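Local coordinates for protein kallistatin (Homo sapiens, PDB 6F4V) that inhibits tissue kallikrein as a secreted serpin, forming a stable equimolar complex with the protease when its reactive site is cleaved, at residues D212-C217 against L252-N257; H206-H211 against R260-Y265. One frame throughout, in Å; residues are numbered along the deposited sequence.

Contact 1 of 2, residues D212-C217 against L252-N257. With Z9L (methyl 2,3,6-tri-O-sulfo-alpha-D-glucopyranoside), chain C; Z9K (3-O-methyl-2-O-sulfo-alpha-L-idopyranuronic acid), chain B.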
ATOM      1  N   ASP A 212       6.219 -23.515  -8.240  1.00 30.79           N
ATOM      2  CA  ASP A 212       5.381 -23.296  -9.412  1.00 31.83           C
ATOM      3  C   ASP A 212       6.010 -24.095 -10.584  1.00 34.17           C
ATOM      4  O   ASP A 212       7.228 -23.993 -10.837  1.00 32.57           O
ATOM      5  CB  ASP A 212       5.290 -21.787  -9.710  1.00 30.43           C
ATOM      6  CG  ASP A 212       4.160 -21.417 -10.639  1.00 31.04           C
ATOM      7  OD1 ASP A 212       3.913 -22.132 -11.644  1.00 30.31           O
ATOM      8  OD2 ASP A 212       3.535 -20.346 -10.421  1.00 29.44           O
ATOM      9  N   ARG A 213       5.194 -24.890 -11.269  1.00 35.99           N
ATOM     10  CA  ARG A 213       5.675 -25.646 -12.442  1.00 39.40           C
ATOM     11  C   ARG A 213       5.585 -24.881 -13.759  1.00 39.27           C
ATOM     12  O   ARG A 213       6.133 -25.336 -14.757  1.00 41.09           O
ATOM     13  CB  ARG A 213       4.979 -27.011 -12.535  1.00 41.20           C
ATOM     14  CG  ARG A 213       5.340 -27.917 -11.357  1.00 43.14           C
ATOM     15  CD  ARG A 213       4.485 -29.176 -11.294  1.00 46.07           C
ATOM     16  NE  ARG A 213       4.731 -30.060 -12.435  0.49 48.25           N
ATOM     17  CZ  ARG A 213       3.930 -31.055 -12.817  0.69 51.16           C
ATOM     18  NH1 ARG A 213       2.793 -31.322 -12.161  0.81 53.63           N
ATOM     19  NH2 ARG A 213       4.256 -31.785 -13.877  0.69 52.18           N
ATOM     20  N   TYR A 214       4.881 -23.752 -13.775  1.00 38.06           N
ATOM     21  CA  TYR A 214       4.794 -22.880 -14.941  1.00 39.17           C
ATOM     22  C   TYR A 214       5.776 -21.701 -14.863  1.00 37.56           C
ATOM     23  O   TYR A 214       6.040 -21.068 -15.886  1.00 39.53           O
ATOM     24  CB  TYR A 214       3.386 -22.281 -15.108  1.00 41.96           C
ATOM     25  CG  TYR A 214       2.281 -23.164 -15.669  1.00 46.43           C
ATOM     26  CD1 TYR A 214       1.448 -23.914 -14.823  1.00 49.91           C
ATOM     27  CD2 TYR A 214       2.017 -23.199 -17.047  1.00 49.46           C
ATOM     28  CE1 TYR A 214       0.406 -24.687 -15.332  1.00 51.68           C
ATOM     29  CE2 TYR A 214       0.992 -23.972 -17.565  1.00 51.71           C
ATOM     30  CZ  TYR A 214       0.181 -24.712 -16.712  1.00 53.25           C
ATOM     31  OH  TYR A 214      -0.834 -25.482 -17.249  1.00 54.42           O
ATOM     32  N   LEU A 215       6.258 -21.356 -13.671  1.00 34.18           N
ATOM     33  CA  LEU A 215       7.083 -20.164 -13.483  1.00 33.44           C
ATOM     34  C   LEU A 215       8.267 -20.471 -12.612  1.00 31.90           C
ATOM     35  O   LEU A 215       8.181 -21.329 -11.750  1.00 31.73           O
ATOM     36  CB  LEU A 215       6.273 -19.067 -12.786  1.00 32.70           C
ATOM     37  CG  LEU A 215       5.015 -18.596 -13.493  1.00 33.77           C
ATOM     38  CD1 LEU A 215       4.244 -17.676 -12.543  1.00 32.78           C
ATOM     39  CD2 LEU A 215       5.366 -17.851 -14.777  1.00 34.74           C
ATOM     40  N   PRO A 216       9.368 -19.726 -12.775  1.00 31.49           N
ATOM     41  CA  PRO A 216      10.555 -19.984 -11.962  1.00 30.79           C
ATOM     42  C   PRO A 216      10.466 -19.359 -10.559  1.00 29.41           C
ATOM     43  O   PRO A 216      11.206 -18.437 -10.231  1.00 30.11           O
ATOM     44  CB  PRO A 216      11.697 -19.376 -12.826  1.00 31.55           C
ATOM     45  CG  PRO A 216      11.032 -18.237 -13.523  1.00 31.95           C
ATOM     46  CD  PRO A 216       9.634 -18.729 -13.828  1.00 32.31           C
ATOM     47  N   CYS A 217       9.585 -19.894  -9.713  1.00 27.92           N
ATOM     48  CA  CYS A 217       9.426 -19.378  -8.362  1.00 27.22           C
ATOM     49  C   CYS A 217       8.724 -20.371  -7.476  1.00 26.34           C
ATOM     50  O   CYS A 217       8.115 -21.331  -7.955  1.00 25.68           O
ATOM     51  CB  CYS A 217       8.644 -18.041  -8.365  1.00 26.82           C
ATOM     52  SG  CYS A 217       6.890 -18.157  -8.780  1.00 28.04           S
ATOM     53  N   LEU A 252      -2.007 -13.622  -8.815  1.00 23.85           N
ATOM     54  CA  LEU A 252      -2.190 -13.731  -7.361  1.00 24.40           C
ATOM     55  C   LEU A 252      -3.352 -14.693  -7.050  1.00 25.40           C
ATOM     56  O   LEU A 252      -3.232 -15.547  -6.183  1.00 24.82           O
ATOM     57  CB  LEU A 252      -2.453 -12.358  -6.746  1.00 25.27           C
ATOM     58  CG  LEU A 252      -2.527 -12.355  -5.210  1.00 26.59           C
ATOM     59  CD1 LEU A 252      -1.160 -12.704  -4.614  1.00 28.00           C
ATOM     60  CD2 LEU A 252      -3.044 -11.004  -4.749  1.00 27.89           C
ATOM     61  N   MET A 253      -4.441 -14.575  -7.806  1.00 26.18           N
ATOM     62  CA  MET A 253      -5.592 -15.469  -7.619  1.00 28.52           C
ATOM     63  C   MET A 253      -5.312 -16.893  -7.995  1.00 26.71           C
ATOM     64  O   MET A 253      -5.785 -17.802  -7.323  1.00 25.98           O
ATOM     65  CB  MET A 253      -6.839 -14.932  -8.314  1.00 32.90           C
ATOM     66  CG  MET A 253      -7.410 -13.731  -7.529  1.00 37.53           C
ATOM     67  SD  MET A 253      -7.862 -14.095  -5.795  0.74 44.95           S
ATOM     68  CE  MET A 253      -6.541 -13.344  -4.851  1.00 42.39           C
ATOM     69  N   ARG A 254      -4.502 -17.094  -9.019  1.00 25.59           N
ATOM     70  CA  ARG A 254      -4.057 -18.439  -9.360  1.00 25.61           C
ATOM     71  C   ARG A 254      -3.312 -19.060  -8.200  1.00 24.57           C
ATOM     72  O   ARG A 254      -3.641 -20.191  -7.789  1.00 24.04           O
ATOM     73  CB  ARG A 254      -3.206 -18.451 -10.652  1.00 25.90           C
ATOM     74  CG  ARG A 254      -2.465 -19.744 -10.899  1.00 26.79           C
ATOM     75  CD  ARG A 254      -1.812 -19.840 -12.289  1.00 28.22           C
ATOM     76  NE  ARG A 254      -0.958 -21.025 -12.278  1.00 28.33           N
ATOM     77  CZ  ARG A 254       0.326 -21.066 -11.932  1.00 29.55           C
ATOM     78  NH1 ARG A 254       1.022 -19.957 -11.633  1.00 30.80           N
ATOM     79  NH2 ARG A 254       0.947 -22.244 -11.911  1.00 30.28           N
ATOM     80  N   TRP A 255      -2.293 -18.362  -7.685  1.00 23.35           N
ATOM     81  CA  TRP A 255      -1.541 -18.875  -6.552  1.00 23.84           C
ATOM     82  C   TRP A 255      -2.427 -19.119  -5.313  1.00 24.07           C
ATOM     83  O   TRP A 255      -2.296 -20.167  -4.647  1.00 24.45           O
ATOM     84  CB  TRP A 255      -0.408 -17.939  -6.174  1.00 23.74           C
ATOM     85  CG  TRP A 255       0.717 -17.918  -7.163  1.00 24.07           C
ATOM     86  CD1 TRP A 255       1.205 -18.966  -7.908  1.00 24.84           C
ATOM     87  CD2 TRP A 255       1.512 -16.785  -7.494  1.00 24.08           C
ATOM     88  NE1 TRP A 255       2.248 -18.543  -8.680  1.00 24.88           N
ATOM     89  CE2 TRP A 255       2.467 -17.208  -8.450  1.00 24.55           C
ATOM     90  CE3 TRP A 255       1.516 -15.456  -7.074  1.00 23.97           C
ATOM     91  CZ2 TRP A 255       3.446 -16.341  -8.975  1.00 24.44           C
ATOM     92  CZ3 TRP A 255       2.463 -14.556  -7.640  1.00 23.95           C
ATOM     93  CH2 TRP A 255       3.419 -15.025  -8.577  1.00 24.42           C
ATOM     94  N   ASN A 256      -3.292 -18.150  -5.032  1.00 24.13           N
ATOM     95  CA  ASN A 256      -4.216 -18.258  -3.908  1.00 25.94           C
ATOM     96  C   ASN A 256      -5.080 -19.504  -4.025  1.00 26.70           C
ATOM     97  O   ASN A 256      -5.208 -20.248  -3.047  1.00 25.85           O
ATOM     98  CB  ASN A 256      -5.096 -17.023  -3.764  1.00 27.44           C
ATOM     99  CG  ASN A 256      -5.832 -17.017  -2.423  1.00 28.92           C
ATOM    100  OD1 ASN A 256      -5.210 -17.127  -1.387  1.00 31.09           O
ATOM    101  ND2 ASN A 256      -7.116 -16.958  -2.466  1.00 32.60           N
ATOM    102  N   ASN A 257      -5.638 -19.750  -5.215  1.00 28.28           N
ATOM    103  CA  ASN A 257      -6.518 -20.908  -5.438  1.00 30.65           C
ATOM    104  C   ASN A 257      -5.778 -22.238  -5.413  1.00 31.48           C
ATOM    105  O   ASN A 257      -6.302 -23.214  -4.843  1.00 32.25           O
ATOM    106  CB  ASN A 257      -7.375 -20.723  -6.702  1.00 32.70           C
ATOM    107  CG  ASN A 257      -8.429 -19.647  -6.511  1.00 35.43           C
ATOM    108  OD1 ASN A 257      -8.840 -19.374  -5.373  1.00 37.99           O
ATOM    109  ND2 ASN A 257      -8.880 -19.032  -7.610  1.00 36.20           N
TER
HETATM  110  O4  Z9L C   1      -1.571 -29.268 -14.034  0.69 68.80           O
HETATM  111  C4  Z9L C   1      -0.135 -29.400 -14.261  0.69 61.83           C
HETATM  112  C5  Z9L C   1       0.693 -28.159 -13.902  0.69 59.19           C
HETATM  113  O5  Z9L C   1       2.109 -28.430 -14.182  0.69 56.04           O
HETATM  114  C6  Z9L C   1       0.588 -27.749 -12.462  0.69 57.46           C
HETATM  115  O6  Z9L C   1       1.545 -26.754 -12.192  0.69 55.92           O
HETATM  116  S1  Z9L C   1       1.201 -25.802 -10.870  0.69 51.65           S
HETATM  117  O7  Z9L C   1      -0.146 -24.917 -11.284  0.69 52.32           O
HETATM  118  O11 Z9L C   1       2.478 -24.812 -10.556  0.69 51.14           O
HETATM  119  O15 Z9L C   1       0.871 -26.784  -9.569  0.69 53.34           O
HETATM  120  C3  Z9L C   1       0.011 -29.631 -15.741  0.69 59.57           C
HETATM  121  O3  Z9L C   1      -0.557 -30.949 -16.007  0.69 58.47           O
HETATM  122  S2  Z9L C   1      -1.604 -31.026 -17.287  0.69 58.99           S
HETATM  123  O8  Z9L C   1      -2.159 -32.578 -17.441  0.69 59.49           O
HETATM  124  O9  Z9L C   1      -0.799 -30.579 -18.677  0.69 58.63           O
HETATM  125  O10 Z9L C   1      -2.864 -29.988 -17.029  0.69 59.48           O
HETATM  126  C2  Z9L C   1       1.382 -29.543 -16.350  0.69 57.55           C
HETATM  127  O2  Z9L C   1       1.986 -30.854 -16.427  0.69 59.41           O
HETATM  128  S3  Z9L C   1       2.982 -31.230 -17.719  0.69 53.85           S
HETATM  129  O12 Z9L C   1       3.185 -32.878 -17.677  0.69 55.13           O
HETATM  130  O13 Z9L C   1       4.457 -30.513 -17.536  0.69 52.77           O
HETATM  131  O14 Z9L C   1       2.320 -30.770 -19.178  0.69 51.24           O
HETATM  132  C1  Z9L C   1       2.379 -28.603 -15.641  0.69 55.50           C
HETATM  133  O1  Z9L C   1       2.349 -27.369 -16.248  0.69 51.45           O
HETATM  134  C7  Z9L C   1       3.501 -26.530 -16.100  0.69 49.55           C
HETATM  135  O4  Z9K B   2      -5.900 -29.629 -13.568  0.69 81.11           O
HETATM  136  C4  Z9K B   2      -5.027 -29.976 -12.497  0.69 81.78           C
HETATM  137  C5  Z9K B   2      -4.415 -28.697 -11.831  0.69 80.79           C
HETATM  138  O5  Z9K B   2      -3.061 -28.333 -12.539  0.69 80.46           O
HETATM  139  C6  Z9K B   2      -5.257 -27.565 -11.887  0.69 80.65           C
HETATM  140  O10 Z9K B   2      -5.746 -27.173 -12.992  0.69 78.82           O
HETATM  141  O6  Z9K B   2      -5.522 -26.916 -10.841  0.69 78.82           O
HETATM  142  C3  Z9K B   2      -4.016 -30.952 -13.040  0.69 82.88           C
HETATM  143  O3  Z9K B   2      -4.469 -32.318 -12.777  0.69 84.07           O
HETATM  144  C7  Z9K B   2      -5.554 -32.796 -13.531  0.69 84.84           C
HETATM  145  C2  Z9K B   2      -2.668 -30.788 -12.437  0.69 80.95           C
HETATM  146  O2  Z9K B   2      -1.751 -31.831 -12.921  0.69 84.29           O
HETATM  147  S1  Z9K B   2      -0.615 -32.453 -11.853  0.69 84.23           S
HETATM  148  O7  Z9K B   2       0.703 -32.975 -12.726  0.69 83.67           O
HETATM  149  O8  Z9K B   2      -1.255 -33.725 -11.021  0.69 81.09           O
HETATM  150  O9  Z9K B   2      -0.121 -31.295 -10.779  0.69 85.25           O
HETATM  151  C1  Z9K B   2      -2.087 -29.436 -12.704  0.69 78.22           C
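Arg254 and Asp212 meet tip to tip in an end-on salt bridge. Arg254 CG is anti to the backbone N (chi1 167°) and the chain extended from CG to NE, which carries the guanidinium out from the helix to Asp212. Arg254 NH1 reaches Asp212 OD2 on its syn side at 2.8 Å, whereas NH2 comes to OD1 at 3.0 Å from above the carboxylate plane, the two flat groups 41° apart. Trp255 NE1 donates to Asp212 OD2 at 2.8 Å, almost straight, with the oxygen in the plane of the indole. Tyr214 N binds OD1 at 2.8 Å in an Asx turn in the loop between strands 206-211 and 217-223 of the serpin fold; each oxygen thus has two donors, OD1 with a further weak one from Leu215 N. Arg254 NH2 also donates to the sulfate oxygen O7 of Z9L at 3.0 Å, and the backbone N of Arg213 donates a hydrogen bond to O11 of the same sulfate. Tyr214 lays its ring face under the methyl C7 of Z9L, while Arg213 NH1 reaches Z9K O7 at 2.7 Å. Behind the polar centre, Leu215 CD1 and Cys217 SG touch Trp255 CZ2, each at 3.9 Å. Val219 and Ile233 pack against the same indole.

Contact 2 of 2, residues H206-H211 against R260-Y265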
ATOM      1  N   HIS A 206       3.334 -27.242   9.518  1.00 35.71           N
ATOM      2  CA  HIS A 206       2.874 -27.316   8.127  1.00 35.49           C
ATOM      3  C   HIS A 206       2.650 -25.895   7.644  1.00 32.17           C
ATOM      4  O   HIS A 206       2.218 -25.053   8.413  1.00 31.18           O
ATOM      5  CB  HIS A 206       1.583 -28.105   7.997  1.00 36.43           C
ATOM      6  CG  HIS A 206       1.776 -29.593   8.000  1.00 40.69           C
ATOM      7  ND1 HIS A 206       2.566 -30.240   8.925  1.00 42.75           N
ATOM      8  CD2 HIS A 206       1.283 -30.560   7.184  1.00 41.99           C
ATOM      9  CE1 HIS A 206       2.566 -31.539   8.670  1.00 43.46           C
ATOM     10  NE2 HIS A 206       1.791 -31.760   7.622  1.00 43.64           N
ATOM     11  N   HIS A 207       2.940 -25.656   6.370  1.00 31.40           N
ATOM     12  CA  HIS A 207       2.695 -24.370   5.725  1.00 30.00           C
ATOM     13  C   HIS A 207       2.062 -24.562   4.359  1.00 29.86           C
ATOM     14  O   HIS A 207       2.171 -25.647   3.775  1.00 29.14           O
ATOM     15  CB  HIS A 207       4.036 -23.649   5.569  1.00 29.83           C
ATOM     16  CG  HIS A 207       4.493 -22.980   6.815  1.00 30.45           C
ATOM     17  ND1 HIS A 207       4.033 -21.738   7.198  1.00 31.80           N
ATOM     18  CD2 HIS A 207       5.333 -23.397   7.792  1.00 30.98           C
ATOM     19  CE1 HIS A 207       4.590 -21.409   8.347  1.00 31.73           C
ATOM     20  NE2 HIS A 207       5.388 -22.394   8.725  1.00 32.78           N
ATOM     21  N   TRP A 208       1.421 -23.497   3.852  1.00 29.37           N
ATOM     22  CA  TRP A 208       0.809 -23.483   2.535  1.00 28.99           C
ATOM     23  C   TRP A 208       1.860 -22.960   1.588  1.00 28.63           C
ATOM     24  O   TRP A 208       2.219 -21.767   1.665  1.00 26.68           O
ATOM     25  CB  TRP A 208      -0.412 -22.565   2.527  1.00 30.89           C
ATOM     26  CG  TRP A 208      -1.521 -23.065   3.332  1.00 31.96           C
ATOM     27  CD1 TRP A 208      -1.829 -22.739   4.625  1.00 33.62           C
ATOM     28  CD2 TRP A 208      -2.511 -23.983   2.900  1.00 34.12           C
ATOM     29  NE1 TRP A 208      -2.967 -23.408   5.021  1.00 34.59           N
ATOM     30  CE2 TRP A 208      -3.405 -24.177   3.976  1.00 36.02           C
ATOM     31  CE3 TRP A 208      -2.737 -24.660   1.700  1.00 35.60           C
ATOM     32  CZ2 TRP A 208      -4.510 -25.047   3.889  1.00 38.24           C
ATOM     33  CZ3 TRP A 208      -3.847 -25.514   1.615  1.00 37.56           C
ATOM     34  CH2 TRP A 208      -4.716 -25.681   2.689  1.00 37.21           C
ATOM     35  N   TYR A 209       2.414 -23.836   0.748  1.00 27.16           N
ATOM     36  CA  TYR A 209       3.418 -23.414  -0.234  1.00 27.93           C
ATOM     37  C   TYR A 209       3.432 -24.302  -1.468  1.00 28.30           C
ATOM     38  O   TYR A 209       2.950 -25.431  -1.442  1.00 27.10           O
ATOM     39  CB  TYR A 209       4.834 -23.336   0.384  1.00 28.11           C
ATOM     40  CG  TYR A 209       5.405 -24.691   0.795  1.00 29.87           C
ATOM     41  CD1 TYR A 209       4.960 -25.330   1.949  1.00 30.29           C
ATOM     42  CD2 TYR A 209       6.382 -25.325   0.019  1.00 30.42           C
ATOM     43  CE1 TYR A 209       5.471 -26.564   2.325  1.00 31.17           C
ATOM     44  CE2 TYR A 209       6.896 -26.563   0.378  1.00 31.00           C
ATOM     45  CZ  TYR A 209       6.429 -27.176   1.539  1.00 31.93           C
ATOM     46  OH  TYR A 209       6.942 -28.384   1.922  1.00 34.64           O
ATOM     47  N   LEU A 210       3.957 -23.747  -2.558  1.00 29.07           N
ATOM     48  CA  LEU A 210       4.104 -24.489  -3.800  1.00 29.55           C
ATOM     49  C   LEU A 210       5.372 -24.077  -4.502  1.00 30.64           C
ATOM     50  O   LEU A 210       5.878 -22.945  -4.312  1.00 28.25           O
ATOM     51  CB  LEU A 210       2.904 -24.274  -4.710  1.00 30.64           C
ATOM     52  CG  LEU A 210       2.590 -22.846  -5.144  1.00 30.82           C
ATOM     53  CD1 LEU A 210       3.387 -22.358  -6.352  1.00 31.52           C
ATOM     54  CD2 LEU A 210       1.094 -22.757  -5.429  1.00 31.95           C
ATOM     55  N   HIS A 211       5.890 -25.008  -5.297  1.00 30.60           N
ATOM     56  CA  HIS A 211       6.946 -24.726  -6.268  1.00 32.58           C
ATOM     57  C   HIS A 211       6.249 -24.691  -7.614  1.00 32.50           C
ATOM     58  O   HIS A 211       5.691 -25.708  -8.072  1.00 32.61           O
ATOM     59  CB  HIS A 211       8.035 -25.805  -6.203  1.00 33.65           C
ATOM     60  CG  HIS A 211       8.573 -26.043  -4.825  1.00 35.66           C
ATOM     61  ND1 HIS A 211       9.282 -25.089  -4.121  1.00 36.42           N
ATOM     62  CD2 HIS A 211       8.515 -27.136  -4.018  1.00 36.78           C
ATOM     63  CE1 HIS A 211       9.643 -25.586  -2.947  1.00 37.64           C
ATOM     64  NE2 HIS A 211       9.188 -26.826  -2.859  1.00 37.04           N
ATOM     65  N   ARG A 260      -5.410 -23.370  -1.855  1.00 31.56           N
ATOM     66  CA  ARG A 260      -6.621 -23.767  -1.126  1.00 34.39           C
ATOM     67  C   ARG A 260      -6.797 -25.288  -1.148  1.00 35.53           C
ATOM     68  O   ARG A 260      -7.817 -25.772  -0.653  1.00 36.65           O
ATOM     69  CB  ARG A 260      -7.842 -23.099  -1.741  1.00 36.43           C
ATOM     70  CG  ARG A 260      -7.898 -21.612  -1.467  1.00 38.63           C
ATOM     71  CD  ARG A 260      -9.033 -20.952  -2.226  1.00 41.99           C
ATOM     72  NE  ARG A 260     -10.352 -21.194  -1.623  1.00 46.27           N
ATOM     73  CZ  ARG A 260     -11.299 -22.025  -2.095  1.00 52.06           C
ATOM     74  NH1 ARG A 260     -11.122 -22.774  -3.190  1.00 55.30           N
ATOM     75  NH2 ARG A 260     -12.450 -22.138  -1.442  1.00 53.91           N
ATOM     76  N   LYS A 261      -5.843 -26.021  -1.742  1.00 35.19           N
ATOM     77  CA  LYS A 261      -5.910 -27.481  -1.867  1.00 37.03           C
ATOM     78  C   LYS A 261      -4.919 -28.038  -0.899  1.00 35.87           C
ATOM     79  O   LYS A 261      -3.739 -27.659  -0.922  1.00 32.33           O
ATOM     80  CB  LYS A 261      -5.525 -27.957  -3.264  1.00 41.37           C
ATOM     81  CG  LYS A 261      -6.433 -27.489  -4.389  1.00 45.23           C
ATOM     82  CD  LYS A 261      -7.504 -28.523  -4.713  1.00 50.06           C
ATOM     83  CE  LYS A 261      -8.112 -28.317  -6.098  1.00 52.48           C
ATOM     84  NZ  LYS A 261      -9.245 -27.353  -6.042  1.00 54.65           N
ATOM     85  N   ARG A 262      -5.381 -28.980  -0.068  1.00 35.79           N
ATOM     86  CA  ARG A 262      -4.585 -29.469   1.029  1.00 37.09           C
ATOM     87  C   ARG A 262      -3.328 -30.203   0.619  1.00 34.74           C
ATOM     88  O   ARG A 262      -2.414 -30.280   1.405  1.00 33.91           O
ATOM     89  CB  ARG A 262      -5.430 -30.348   1.996  1.00 41.32           C
ATOM     90  CG  ARG A 262      -5.291 -29.953   3.462  1.00 44.63           C
ATOM     91  CD  ARG A 262      -4.976 -31.126   4.396  1.00 48.28           C
ATOM     92  NE  ARG A 262      -5.411 -32.453   3.896  0.50 49.75           N
ATOM     93  CZ  ARG A 262      -6.491 -33.156   4.276  0.50 51.89           C
ATOM     94  NH1 ARG A 262      -7.357 -32.738   5.208  0.50 50.42           N
ATOM     95  NH2 ARG A 262      -6.700 -34.331   3.696  0.50 53.40           N
ATOM     96  N   ASN A 263      -3.216 -30.680  -0.614  1.00 36.36           N
ATOM     97  CA  ASN A 263      -1.924 -31.201  -1.073  1.00 38.32           C
ATOM     98  C   ASN A 263      -0.790 -30.168  -1.116  1.00 36.81           C
ATOM     99  O   ASN A 263       0.371 -30.553  -1.217  1.00 35.70           O
ATOM    100  CB  ASN A 263      -2.030 -31.934  -2.403  1.00 42.94           C
ATOM    101  CG  ASN A 263      -2.039 -31.021  -3.568  1.00 46.32           C
ATOM    102  OD1 ASN A 263      -1.016 -30.870  -4.257  1.00 51.48           O
ATOM    103  ND2 ASN A 263      -3.184 -30.378  -3.812  1.00 50.55           N
ATOM    104  N   PHE A 264      -1.113 -28.871  -1.004  1.00 34.18           N
ATOM    105  CA  PHE A 264      -0.079 -27.843  -0.858  1.00 33.81           C
ATOM    106  C   PHE A 264       0.127 -27.394   0.590  1.00 34.18           C
ATOM    107  O   PHE A 264       0.802 -26.405   0.843  1.00 33.53           O
ATOM    108  CB  PHE A 264      -0.377 -26.681  -1.820  1.00 33.49           C
ATOM    109  CG  PHE A 264      -0.245 -27.068  -3.269  1.00 34.38           C
ATOM    110  CD1 PHE A 264       1.006 -27.313  -3.817  1.00 36.71           C
ATOM    111  CD2 PHE A 264      -1.354 -27.198  -4.081  1.00 35.66           C
ATOM    112  CE1 PHE A 264       1.139 -27.690  -5.156  1.00 37.29           C
ATOM    113  CE2 PHE A 264      -1.234 -27.576  -5.416  1.00 36.72           C
ATOM    114  CZ  PHE A 264       0.018 -27.812  -5.958  1.00 37.32           C
ATOM    115  N   TYR A 265      -0.403 -28.156   1.550  1.00 33.77           N
ATOM    116  CA  TYR A 265      -0.192 -27.903   2.968  1.00 33.45           C
ATOM    117  C   TYR A 265       0.689 -29.019   3.481  1.00 34.49           C
ATOM    118  O   TYR A 265       0.224 -30.136   3.679  1.00 34.75           O
ATOM    119  CB  TYR A 265      -1.527 -27.848   3.687  1.00 33.39           C
ATOM    120  CG  TYR A 265      -1.482 -27.466   5.141  1.00 33.88           C
ATOM    121  CD1 TYR A 265      -1.193 -26.156   5.525  1.00 33.76           C
ATOM    122  CD2 TYR A 265      -1.789 -28.403   6.148  1.00 35.09           C
ATOM    123  CE1 TYR A 265      -1.177 -25.785   6.861  1.00 34.16           C
ATOM    124  CE2 TYR A 265      -1.779 -28.044   7.492  1.00 35.73           C
ATOM    125  CZ  TYR A 265      -1.471 -26.726   7.840  1.00 35.42           C
ATOM    126  OH  TYR A 265      -1.454 -26.350   9.150  1.00 35.11           O
TER
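Trp208 and Tyr265 face each other as an antiparallel non-hydrogen-bonded pair, and one residue further on Tyr209 N donates to Phe264 O at 3.0 Å. Two CA-H...O contacts lie beside it, Tyr265 CA to His207 O and Trp208 CA to the same Phe264 O. On the face carrying the bridged pair, Tyr265 CB sits squarely over the six-membered ring of Trp208, 3.8 Å from its centroid, and Tyr265 CD1 lies over the same face toward the rim, 3.3 Å from Trp208 CE2. The Tyr265 plane is inclined by 42° to the five-membered ring of Trp208, an oblique pairing. Tyr265 CG stands anti to the backbone N (chi1 -175°), and one face of its ring takes His206 CB, 3.6 Å from the centroid, in a CH-pi contact. The far rim of the indole reaches the turn ahead of Tyr265, where Trp208 CZ3 meets Lys261 O edge-on at 3.3 Å. An alanine at Trp208 would probably leave Tyr265 CB and CD1 without the indole face they lie on and open a gap beside the Lys261 carbonyl. Farther along the strand, Leu210 CB packs on Phe264 CD1 at 3.7 Å, and Phe264 itself touches the bound Z9L. Lys175 takes up the polar end of the cluster, hydrogen-bonded to Tyr265 OH and His206 O. His206, Trp208 and Tyr265 form an aromatic cluster where the short strand 265-267 pairs antiparallel with strand 206-211 in the serpin fold.

In the fold
The two contacts adjoin along the chain, their centres about 12 Å apart, and illustrate how one ligand pocket can draw on different kinds of framework. Contact 1 is nested within the loop closed by contact 2: strand 206-211 runs straight into the loop 212-217, and helix 249-258 leads to the turn 260-265. Both are partly buried and lie toward the periphery of the chain. Contact 1 joins loop to helix through a buried carboxylate held by a salt bridge and neutral N-H donors, its arginine shared with a sulfate; contact 2 joins strand to turn through aromatic faces and a single backbone hydrogen bond, burying more surface. The pocket takes Asp212, Arg213, Tyr214 and Arg254 from contact 1 and Phe264 from contact 2; Leu258 completes the six.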